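Two structures of aminotransferase class-III from Ochrobactrum anthropi compared at one contact. The protein probably transfers amino groups between amines or amino acids and carbonyl compounds as a fold-type I class-III transaminase, with a pyridoxal phosphate cofactor that cycles through its pyridoxamine form. Structure 1 is PDB 5GHG (chain A, 2.00 Å), residues A53-L58 and C426-I431; structure 2 is PDB 5GHF (chain B, 2.00 Å), residues A53-W58 and C426-I431. One frame, after least-squares fit of the local backbone (RMSD 0.08 Å); residues are numbered along the deposited sequences.

Structure 1 (5GHG). Engineered in segment 53-58: Leu58 (natural residue Trp).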
loop_
_atom_site.group_PDB
_atom_site.type_symbol
_atom_site.label_atom_id
_atom_site.label_comp_id
_atom_site.label_asym_id
_atom_site.label_seq_id
_atom_site.Cartn_x
_atom_site.Cartn_y
_atom_site.Cartn_z
ATOM N N ALA A 53 -5.010 -12.762 -21.013
ATOM C CA ALA A 53 -4.498 -14.057 -20.644
ATOM C C ALA A 53 -3.697 -14.007 -19.348
ATOM O O ALA A 53 -3.292 -15.063 -18.855
ATOM C CB ALA A 53 -3.655 -14.643 -21.771
ATOM N N MET A 54 -3.464 -12.815 -18.801
ATOM C CA MET A 54 -2.820 -12.646 -17.502
ATOM C C MET A 54 -3.804 -12.291 -16.395
ATOM O O MET A 54 -3.373 -12.095 -15.251
ATOM C CB MET A 54 -1.748 -11.545 -17.578
ATOM C CG MET A 54 -0.583 -11.869 -18.492
ATOM S SD MET A 54 0.218 -13.352 -17.908
ATOM C CE MET A 54 0.888 -12.786 -16.340
ATOM N N SER A 55 -5.098 -12.171 -16.697
ATOM C CA SER A 55 -6.059 -11.722 -15.692
ATOM C C SER A 55 -5.632 -10.390 -15.074
ATOM O O SER A 55 -5.774 -10.159 -13.868
ATOM C CB SER A 55 -6.249 -12.772 -14.598
ATOM O OG SER A 55 -6.584 -14.032 -15.155
ATOM N N GLY A 56 -5.089 -9.508 -15.904
ATOM C CA GLY A 56 -4.611 -8.236 -15.391
ATOM C C GLY A 56 -3.243 -8.421 -14.777
ATOM O O GLY A 56 -2.259 -8.550 -15.506
ATOM N N LEU A 57 -3.153 -8.478 -13.453
ATOM C CA LEU A 57 -1.875 -8.833 -12.825
ATOM C C LEU A 57 -2.022 -10.137 -12.064
ATOM O O LEU A 57 -1.790 -10.195 -10.852
ATOM C CB LEU A 57 -1.374 -7.712 -11.897
ATOM C CG LEU A 57 -0.948 -6.394 -12.550
ATOM C CD1 LEU A 57 -0.484 -5.357 -11.534
ATOM C CD2 LEU A 57 0.141 -6.648 -13.580
ATOM N N LEU A 58 -2.410 -11.193 -12.784
ATOM C CA LEU A 58 -2.652 -12.515 -12.213
ATOM C C LEU A 58 -3.692 -12.466 -11.101
ATOM O O LEU A 58 -3.631 -13.237 -10.138
ATOM C CB LEU A 58 -1.338 -13.139 -11.728
ATOM C CG LEU A 58 -0.214 -13.272 -12.763
ATOM C CD1 LEU A 58 0.561 -11.957 -12.930
ATOM C CD2 LEU A 58 0.748 -14.422 -12.442
ATOM N N CYS A 426 -1.976 -16.855 -17.380
ATOM C CA CYS A 426 -2.640 -16.935 -16.088
ATOM C C CYS A 426 -4.046 -16.370 -16.255
ATOM O O CYS A 426 -4.384 -15.313 -15.708
ATOM C CB CYS A 426 -1.838 -16.151 -15.040
ATOM S SG CYS A 426 -2.458 -16.185 -13.359
ATOM N N PRO A 427 -4.881 -17.039 -17.049
ATOM C CA PRO A 427 -6.165 -16.444 -17.455
ATOM C C PRO A 427 -7.204 -16.528 -16.351
ATOM O O PRO A 427 -7.016 -17.247 -15.357
ATOM C CB PRO A 427 -6.561 -17.277 -18.679
ATOM C CG PRO A 427 -5.932 -18.643 -18.402
ATOM C CD PRO A 427 -4.599 -18.300 -17.755
ATOM N N PRO A 428 -8.313 -15.799 -16.485
ATOM C CA PRO A 428 -9.319 -15.787 -15.426
ATOM C C PRO A 428 -9.898 -17.179 -15.175
ATOM O O PRO A 428 -9.969 -18.017 -16.073
ATOM C CB PRO A 428 -10.372 -14.810 -15.937
ATOM C CG PRO A 428 -9.632 -13.927 -16.906
ATOM C CD PRO A 428 -8.631 -14.841 -17.563
ATOM N N LEU A 429 -10.297 -17.407 -13.921
ATOM C CA LEU A 429 -10.861 -18.681 -13.485
ATOM C C LEU A 429 -12.118 -19.051 -14.259
ATOM O O LEU A 429 -12.486 -20.231 -14.290
ATOM C CB LEU A 429 -11.193 -18.621 -11.992
ATOM C CG LEU A 429 -10.105 -18.131 -11.031
ATOM C CD1 LEU A 429 -10.662 -18.048 -9.595
ATOM C CD2 LEU A 429 -8.930 -19.082 -11.084
ATOM N N ILE A 430 -12.777 -18.065 -14.886
ATOM C CA ILE A 430 -14.001 -18.285 -15.639
ATOM C C ILE A 430 -13.766 -18.712 -17.086
ATOM O O ILE A 430 -14.741 -18.922 -17.829
ATOM C CB ILE A 430 -14.880 -17.015 -15.665
ATOM C CG1 ILE A 430 -14.119 -15.841 -16.292
ATOM C CG2 ILE A 430 -15.441 -16.670 -14.256
ATOM C CD1 ILE A 430 -15.043 -14.716 -16.777
ATOM N N ILE A 431 -12.515 -18.817 -17.529
ATOM C CA ILE A 431 -12.256 -19.161 -18.929
ATOM C C ILE A 431 -12.831 -20.552 -19.244
ATOM O O ILE A 431 -12.957 -21.408 -18.363
ATOM C CB ILE A 431 -10.754 -19.083 -19.235
ATOM C CG1 ILE A 431 -10.511 -19.075 -20.755
ATOM C CG2 ILE A 431 -9.989 -20.189 -18.518
ATOM C CD1 ILE A 431 -9.102 -18.681 -21.154
#
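Cys426 N donates a hydrogen bond of 2.7 Å to Ala53 O, joining the turn after strand 49-52 to the loop between strand 422-425 and helix 433-455. This is the tight part of a contact buried throughout. Ala53 takes part through its carbonyl, its methyl facing Met439 and Val414; Pro427 N has no hydrogen to offer that oxygen. The short Ser55 side chain puts OG at Cys426 O, a bond to be read with caution, since the hydroxyl sits implausibly near a neighbouring atom. Beyond these bonds looser van der Waals touches take over. Cys426 SG, anti to its backbone N (chi1 -178°), lies 3.6 Å from CB of the engineered Leu58. Leu58 CD2 is 4.2 Å from CE of Met54, whose chain bends at chi2 and chi3. The Leu58 side chain is about 6 Å from the pyridoxamine phosphate.

Structure 2 (5GHF).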
loop_
_atom_site.group_PDB
_atom_site.type_symbol
_atom_site.label_atom_id
_atom_site.label_comp_id
_atom_site.label_asym_id
_atom_site.label_seq_id
_atom_site.Cartn_x
_atom_site.Cartn_y
_atom_site.Cartn_z
ATOM N N ALA B 53 -5.030 -12.755 -20.990
ATOM C CA ALA B 53 -4.479 -14.029 -20.641
ATOM C C ALA B 53 -3.648 -14.023 -19.338
ATOM O O ALA B 53 -3.212 -15.077 -18.883
ATOM C CB ALA B 53 -3.684 -14.581 -21.796
ATOM N N MET B 54 -3.406 -12.849 -18.793
ATOM C CA MET B 54 -2.807 -12.650 -17.467
ATOM C C MET B 54 -3.790 -12.281 -16.378
ATOM O O MET B 54 -3.321 -12.054 -15.227
ATOM C CB MET B 54 -1.798 -11.471 -17.584
ATOM C CG MET B 54 -0.565 -11.769 -18.412
ATOM S SD MET B 54 0.212 -13.297 -17.756
ATOM C CE MET B 54 0.671 -12.703 -16.129
ATOM N N SER B 55 -5.111 -12.200 -16.657
ATOM C CA SER B 55 -6.063 -11.732 -15.684
ATOM C C SER B 55 -5.612 -10.392 -15.037
ATOM O O SER B 55 -5.731 -10.193 -13.833
ATOM C CB SER B 55 -6.315 -12.762 -14.588
ATOM O OG SER B 55 -6.670 -14.035 -15.143
ATOM N N GLY B 56 -5.115 -9.491 -15.872
ATOM C CA GLY B 56 -4.645 -8.190 -15.366
ATOM C C GLY B 56 -3.266 -8.390 -14.808
ATOM O O GLY B 56 -2.304 -8.495 -15.559
ATOM N N LEU B 57 -3.169 -8.499 -13.509
ATOM C CA LEU B 57 -1.886 -8.834 -12.909
ATOM C C LEU B 57 -2.065 -10.089 -12.068
ATOM O O LEU B 57 -1.938 -10.076 -10.847
ATOM C CB LEU B 57 -1.340 -7.702 -12.030
ATOM C CG LEU B 57 -0.762 -6.484 -12.739
ATOM C CD1 LEU B 57 -0.333 -5.420 -11.729
ATOM C CD2 LEU B 57 0.407 -6.857 -13.614
ATOM N N TRP B 58 -2.327 -11.202 -12.771
ATOM C CA TRP B 58 -2.482 -12.489 -12.159
ATOM C C TRP B 58 -3.648 -12.535 -11.173
ATOM O O TRP B 58 -3.657 -13.439 -10.292
ATOM C CB TRP B 58 -1.191 -12.892 -11.326
ATOM C CG TRP B 58 0.170 -12.548 -11.889
ATOM C CD1 TRP B 58 0.842 -11.360 -11.735
ATOM C CD2 TRP B 58 1.050 -13.399 -12.611
ATOM N NE1 TRP B 58 2.067 -11.426 -12.317
ATOM C CE2 TRP B 58 2.234 -12.650 -12.880
ATOM C CE3 TRP B 58 0.967 -14.708 -13.085
ATOM C CZ2 TRP B 58 3.293 -13.168 -13.611
ATOM C CZ3 TRP B 58 1.998 -15.217 -13.783
ATOM C CH2 TRP B 58 3.170 -14.471 -14.047
ATOM N N CYS B 426 -1.926 -16.848 -17.316
ATOM C CA CYS B 426 -2.598 -16.909 -16.037
ATOM C C CYS B 426 -4.042 -16.316 -16.240
ATOM O O CYS B 426 -4.389 -15.277 -15.675
ATOM C CB CYS B 426 -1.804 -16.089 -14.989
ATOM S SG CYS B 426 -2.472 -16.199 -13.319
ATOM N N PRO B 427 -4.865 -17.014 -17.043
ATOM C CA PRO B 427 -6.169 -16.448 -17.408
ATOM C C PRO B 427 -7.225 -16.524 -16.336
ATOM O O PRO B 427 -7.068 -17.260 -15.339
ATOM C CB PRO B 427 -6.562 -17.283 -18.643
ATOM C CG PRO B 427 -5.914 -18.583 -18.394
ATOM C CD PRO B 427 -4.571 -18.230 -17.845
ATOM N N PRO B 428 -8.337 -15.782 -16.515
ATOM C CA PRO B 428 -9.372 -15.824 -15.501
ATOM C C PRO B 428 -9.891 -17.247 -15.212
ATOM O O PRO B 428 -9.898 -18.112 -16.083
ATOM C CB PRO B 428 -10.421 -14.885 -16.051
ATOM C CG PRO B 428 -9.652 -13.954 -16.904
ATOM C CD PRO B 428 -8.663 -14.814 -17.575
ATOM N N LEU B 429 -10.261 -17.466 -13.968
ATOM C CA LEU B 429 -10.852 -18.705 -13.498
ATOM C C LEU B 429 -12.162 -19.035 -14.247
ATOM O O LEU B 429 -12.469 -20.201 -14.357
ATOM C CB LEU B 429 -11.142 -18.641 -11.984
ATOM C CG LEU B 429 -10.019 -18.205 -11.080
ATOM C CD1 LEU B 429 -10.560 -18.048 -9.686
ATOM C CD2 LEU B 429 -8.875 -19.185 -11.204
ATOM N N ILE B 430 -12.815 -18.041 -14.868
ATOM C CA ILE B 430 -14.014 -18.210 -15.642
ATOM C C ILE B 430 -13.799 -18.704 -17.071
ATOM O O ILE B 430 -14.775 -18.844 -17.767
ATOM C CB ILE B 430 -14.870 -16.959 -15.687
ATOM C CG1 ILE B 430 -14.108 -15.797 -16.336
ATOM C CG2 ILE B 430 -15.451 -16.636 -14.287
ATOM C CD1 ILE B 430 -15.058 -14.758 -16.836
ATOM N N ILE B 431 -12.556 -18.879 -17.502
ATOM C CA ILE B 431 -12.283 -19.197 -18.893
ATOM C C ILE B 431 -12.868 -20.565 -19.243
ATOM O O ILE B 431 -13.018 -21.383 -18.389
ATOM C CB ILE B 431 -10.777 -19.085 -19.229
ATOM C CG1 ILE B 431 -10.548 -18.988 -20.740
ATOM C CG2 ILE B 431 -9.954 -20.134 -18.552
ATOM C CD1 ILE B 431 -9.107 -18.731 -21.103
#
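Cys426 N donates a hydrogen bond of 2.7 Å to Ala53 O, the tight part of a contact buried throughout. Ala53 takes part through its carbonyl, its methyl facing Met439 and Val414; Pro427 N has no hydrogen to offer that oxygen. The short Ser55 side chain puts OG at Cys426 O, though this bond too is doubtful, the modelled hydroxyl lying improbably close to another atom. Beyond these bonds looser van der Waals touches take over. Cys426 SG, anti to its backbone N (chi1 -175°), lies 4.1 Å from Trp58 CB, while Trp58 CE3 approaches Cys426 CB to 3.6 Å. Met54, bent at chi2 and chi3, sets CE over the centre of the indole, 3.4 Å above its plane; the flat pi face suits such a methyl. The Trp58 side chain is about 5 Å from the pyridoxamine phosphate.

Structure 1 against structure 2
The hydrogen bonds of the backbone and of Ser55 are kept: Cys426(A) N to Ala53(A) O and Cys426(B) N to Ala53(B) O are each 2.7 Å, and Ser55(A) OG and Ser55(B) OG meet the carbonyl O of Cys426(A) and Cys426(B), though both hydroxyls are less surely placed. The difference lies in the packing, where engineered Leu58(A) stands against Trp58(B). The CB atoms coincide within the error, phi is positive in both, and chi1 is -56° against -39°. The leucine fork follows the root of the indole: CD2 of Leu58(A) and CD2 of Trp58(B) are 1.1 Å apart, the CD1 atoms 1.4 Å apart. Leu58(A) CD2 touches Met54(A) CE at 4.2 Å and Trp58(B) CD2 touches Met54(B) CE at 3.6 Å; CB of Leu58(A) and of Trp58(B) likewise meets SG of Cys426(A) and Cys426(B). Met54(A), Ser55(A), Cys426(A) and their counterparts Met54(B), Ser55(B), Cys426(B) keep their place within the error. Leu58(A) lacks NE1, CE2, CZ2, CZ3 and CH2 of Trp58(B), hence the flat aromatic surface and N-H, which may alter how the neighbouring pocket accommodates a substrate.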